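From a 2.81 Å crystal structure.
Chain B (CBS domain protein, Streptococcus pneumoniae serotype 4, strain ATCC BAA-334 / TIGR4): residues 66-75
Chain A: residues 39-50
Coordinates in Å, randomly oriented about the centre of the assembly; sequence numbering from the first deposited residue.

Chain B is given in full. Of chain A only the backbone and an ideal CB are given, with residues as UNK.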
# COMPACT_ATOMS: atom_id res chain seq x y z
N LEU B 66 11.69 1.35 2.23
CA LEU B 66 12.51 1.12 3.41
C LEU B 66 12.89 -0.35 3.55
O LEU B 66 13.98 -0.66 4.04
CB LEU B 66 11.78 1.61 4.65
CG LEU B 66 11.78 3.12 4.80
CD1 LEU B 66 10.90 3.54 5.96
CD2 LEU B 66 13.20 3.63 4.99
N ARG B 67 12.01 -1.27 3.13
CA ARG B 67 12.36 -2.68 3.18
C ARG B 67 13.55 -2.99 2.29
O ARG B 67 14.41 -3.79 2.64
CB ARG B 67 11.15 -3.53 2.78
CG ARG B 67 11.44 -5.03 2.73
CD ARG B 67 10.21 -5.82 2.33
NE ARG B 67 9.63 -5.33 1.09
CZ ARG B 67 8.62 -5.91 0.45
NH1 ARG B 67 8.06 -7.02 0.91
NH2 ARG B 67 8.16 -5.36 -0.67
N ASP B 68 13.62 -2.34 1.12
CA ASP B 68 14.75 -2.54 0.23
C ASP B 68 16.05 -2.08 0.87
O ASP B 68 17.08 -2.76 0.79
CB ASP B 68 14.51 -1.81 -1.09
CG ASP B 68 13.23 -2.26 -1.77
OD1 ASP B 68 13.07 -3.47 -2.00
OD2 ASP B 68 12.38 -1.39 -2.06
N ILE B 69 16.02 -0.92 1.53
CA ILE B 69 17.21 -0.42 2.22
C ILE B 69 17.54 -1.29 3.43
O ILE B 69 18.70 -1.65 3.66
CB ILE B 69 17.02 1.05 2.61
CG1 ILE B 69 16.73 1.90 1.37
CG2 ILE B 69 18.24 1.57 3.36
CD1 ILE B 69 16.61 3.38 1.65
N MSE B 70 16.52 -1.65 4.21
CA MSE B 70 16.73 -2.41 5.44
C MSE B 70 17.24 -3.82 5.16
O MSE B 70 18.18 -4.28 5.80
CB MSE B 70 15.43 -2.48 6.24
CG MSE B 70 15.56 -1.98 7.67
SE MSE B 70 16.45 -0.24 7.77
CE MSE B 70 15.22 0.81 6.67
N ALA B 71 16.62 -4.50 4.19
CA ALA B 71 17.05 -5.85 3.84
C ALA B 71 18.44 -5.85 3.21
O ALA B 71 19.18 -6.82 3.35
CB ALA B 71 16.04 -6.51 2.91
N TYR B 72 18.79 -4.77 2.51
CA TYR B 72 20.13 -4.68 1.92
C TYR B 72 21.19 -4.57 3.01
O TYR B 72 22.26 -5.18 2.90
CB TYR B 72 20.19 -3.48 0.97
CG TYR B 72 21.49 -3.34 0.20
CD1 TYR B 72 22.55 -2.62 0.73
CD2 TYR B 72 21.65 -3.92 -1.05
CE1 TYR B 72 23.73 -2.48 0.04
CE2 TYR B 72 22.83 -3.78 -1.76
CZ TYR B 72 23.87 -3.06 -1.20
OH TYR B 72 25.06 -2.91 -1.88
N GLN B 73 20.92 -3.80 4.07
CA GLN B 73 21.88 -3.68 5.16
C GLN B 73 22.05 -5.00 5.89
O GLN B 73 23.16 -5.35 6.30
CB GLN B 73 21.43 -2.58 6.13
CG GLN B 73 22.41 -2.29 7.24
CD GLN B 73 21.98 -1.12 8.11
OE1 GLN B 73 20.82 -0.71 8.09
NE2 GLN B 73 22.93 -0.57 8.86
N MSE B 74 20.96 -5.74 6.07
CA MSE B 74 20.97 -7.02 6.76
C MSE B 74 21.72 -8.07 5.95
O MSE B 74 22.58 -8.78 6.48
CB MSE B 74 19.54 -7.48 7.02
CG MSE B 74 19.41 -8.69 7.93
SE MSE B 74 19.81 -8.27 9.79
CE MSE B 74 21.67 -8.85 9.83
N GLU B 75 21.37 -8.17 4.67
CA GLU B 75 22.03 -9.13 3.79
C GLU B 75 23.53 -8.87 3.69
O GLU B 75 24.32 -9.82 3.57
CB GLU B 75 21.39 -9.09 2.40
CG GLU B 75 22.26 -9.61 1.26
CD GLU B 75 21.88 -11.02 0.82
OE1 GLU B 75 20.79 -11.49 1.18
OE2 GLU B 75 22.69 -11.64 0.10
N UNK A 39 11.53 -6.00 15.76
CA UNK A 39 10.50 -5.87 14.73
C UNK A 39 11.08 -5.32 13.43
O UNK A 39 10.57 -5.63 12.35
CB UNK A 39 9.37 -4.96 15.22
N UNK A 40 12.13 -4.50 13.52
CA UNK A 40 12.79 -4.03 12.31
C UNK A 40 13.41 -5.20 11.55
O UNK A 40 13.37 -5.24 10.31
CB UNK A 40 13.86 -2.99 12.65
N UNK A 41 13.97 -6.16 12.28
CA UNK A 41 14.52 -7.35 11.64
C UNK A 41 13.42 -8.19 10.99
O UNK A 41 13.62 -8.76 9.91
CB UNK A 41 15.29 -8.19 12.66
N UNK A 42 12.26 -8.27 11.64
CA UNK A 42 11.17 -9.09 11.09
C UNK A 42 10.53 -8.42 9.89
O UNK A 42 10.25 -9.08 8.88
CB UNK A 42 10.11 -9.36 12.16
N UNK A 43 10.27 -7.11 9.98
CA UNK A 43 9.65 -6.40 8.86
C UNK A 43 10.59 -6.30 7.66
O UNK A 43 10.12 -6.17 6.52
CB UNK A 43 9.22 -5.00 9.30
N UNK A 44 11.90 -6.35 7.89
CA UNK A 44 12.85 -6.29 6.79
C UNK A 44 12.92 -7.58 5.99
O UNK A 44 13.71 -7.66 5.04
CB UNK A 44 14.24 -5.95 7.33
N UNK A 45 12.12 -8.59 6.34
CA UNK A 45 12.10 -9.84 5.59
C UNK A 45 10.69 -10.33 5.27
O UNK A 45 10.56 -11.26 4.46
CB UNK A 45 12.85 -10.92 6.37
N UNK A 46 9.65 -9.76 5.86
CA UNK A 46 8.28 -10.13 5.55
C UNK A 46 7.90 -9.63 4.16
O UNK A 46 8.56 -8.76 3.60
CB UNK A 46 7.32 -9.57 6.60
N UNK A 47 6.81 -10.18 3.62
CA UNK A 47 6.39 -9.81 2.27
C UNK A 47 5.60 -8.50 2.25
O UNK A 47 5.72 -7.73 1.29
CB UNK A 47 5.55 -10.93 1.66
N UNK A 48 4.82 -8.23 3.29
CA UNK A 48 3.95 -7.07 3.32
C UNK A 48 4.59 -5.93 4.10
O UNK A 48 5.33 -6.15 5.07
CB UNK A 48 2.60 -7.44 3.93
N UNK A 49 4.31 -4.70 3.67
CA UNK A 49 4.94 -3.52 4.23
C UNK A 49 4.27 -3.02 5.51
O UNK A 49 4.85 -2.17 6.19
CB UNK A 49 4.94 -2.40 3.18
N UNK A 50 3.09 -3.52 5.84
CA UNK A 50 2.43 -3.20 7.11
C UNK A 50 1.81 -4.47 7.67
O UNK A 50 1.31 -5.32 6.93
CB UNK A 50 1.37 -2.11 6.93

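Chain B presents a helix, 66-75, that continues beyond 75; chain A crosses it with the end of a helix, through 43, that begins earlier in the chain, at 104° with 9.9 Å between axes, then continues as an irregular segment. Position 39 is helical, and its CB has nothing of chain B within 5.5 Å, so chain B sets no preference; it is alanine.

At position 40, phi/psi of -63/-39 is helical and CA-to-CB runs sideways, the ideal CB lying 5.4 Å from Met B70 CG. A short or medium side chain, branched or apolar, could fill that gap. The residue is threonine: Thr A40 CG2 comes to 3.9 Å from Met B70 CG, while OG1 is hydrogen-bonded elsewhere in the structure.

Position 41 also points sideways, with its CB 5.4 Å from Met B74 SE. A longer apolar chain, leucine, isoleucine or methionine, could close that distance. It is leucine, with chi1 t and chi2 p, which bring Leu A41 CD1 to 3.6 Å from Met B74 SE in an apolar contact.

Positions 42 and 43 have no chain B atom within 5.5 Å of CB, leaving the choice open; both are leucine.

Position 44 is the tightest. Its CA is 5.1 Å from Arg B67 CA, and its ideal CB is 3.8 Å from Met B70 CB and 4.2 Å from Ala B71 N. Such proximity favours small residues: glycine, alanine or serine. Serine is found, with Ser A44 O 3.4 Å from Ala B71 CB. With chi1 p, Ser A44 OG turns back to the preceding helix, 2.9 Å from Thr A40 O and 2.7 Å from Leu A41 O.

Position 45 points away from chain B, so polar residues would suit; it is glutamine. Position 46, extended at -71/164, points sideways with no chain B atom within 5.5 Å of its ideal CB, so many side chains would suit. The residue is selenomethionine, whose end leads away, while Met A46 O accepts a hydrogen bond from Arg B67 NH1 at 3.2 Å and 162°.

Position 47 points its CB away, though 4.7 Å from Arg B67 NH1; small or polar residues fit. It is threonine, and Thr A47 O receives a very short hydrogen bond from Arg B67 NH1, 2.5 Å at 119°. Both carbonyls lie at the guanidinium edge.

Position 48 points away and tolerates much; it is tyrosine. Position 49 points sideways, with no chain B atom within 5.5 Å of its ideal CB, so a small or medium side chain would suit. It is threonine; Thr A49 CG2 lies over one face of the Arg B67 guanidinium, 4.4 Å from Arg B67 NH2. Position 50, out of reach, is arginine.

Chain A (39-50) ATLLLSQMTYTR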
# COMPACT_ATOMS: atom_id res chain seq x y z
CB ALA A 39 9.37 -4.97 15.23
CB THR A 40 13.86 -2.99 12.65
OG1 THR A 40 13.29 -1.99 13.50
CG2 THR A 40 14.39 -2.34 11.39
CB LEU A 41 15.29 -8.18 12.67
CG LEU A 41 15.75 -9.57 12.23
CD1 LEU A 41 16.62 -9.46 10.99
CD2 LEU A 41 16.50 -10.26 13.36
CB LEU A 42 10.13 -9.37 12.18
CG LEU A 42 10.30 -10.66 12.97
CD1 LEU A 42 11.65 -10.72 13.65
CD2 LEU A 42 9.17 -10.81 13.99
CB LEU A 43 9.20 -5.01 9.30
CG LEU A 43 7.95 -4.96 10.19
CD1 LEU A 43 7.78 -3.57 10.77
CD2 LEU A 43 6.72 -5.36 9.39
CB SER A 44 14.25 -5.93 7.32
OG SER A 44 14.68 -6.87 8.30
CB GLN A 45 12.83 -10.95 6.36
CG GLN A 45 11.99 -11.62 7.43
CD GLN A 45 12.26 -13.10 7.52
OE1 GLN A 45 13.42 -13.53 7.55
NE2 GLN A 45 11.20 -13.90 7.57
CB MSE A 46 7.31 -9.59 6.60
CG MSE A 46 7.45 -10.24 7.96
SE MSE A 46 6.55 -9.23 9.37
CE MSE A 46 6.90 -10.43 10.87
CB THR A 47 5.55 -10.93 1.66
OG1 THR A 47 6.19 -12.19 1.89
CG2 THR A 47 5.38 -10.72 0.16
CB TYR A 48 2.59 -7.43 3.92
CG TYR A 48 1.87 -8.51 3.14
CD1 TYR A 48 1.95 -8.55 1.75
CD2 TYR A 48 1.13 -9.50 3.79
CE1 TYR A 48 1.30 -9.54 1.03
CE2 TYR A 48 0.48 -10.49 3.07
CZ TYR A 48 0.57 -10.50 1.70
OH TYR A 48 -0.08 -11.49 0.98
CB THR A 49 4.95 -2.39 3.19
OG1 THR A 49 3.62 -2.11 2.76
CG2 THR A 49 5.80 -2.78 1.99
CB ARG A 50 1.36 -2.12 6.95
CG ARG A 50 1.85 -0.82 6.33
CD ARG A 50 0.83 0.30 6.49
NE ARG A 50 0.88 0.88 7.82
CZ ARG A 50 1.61 1.94 8.15
NH1 ARG A 50 2.38 2.55 7.26
NH2 ARG A 50 1.58 2.39 9.40
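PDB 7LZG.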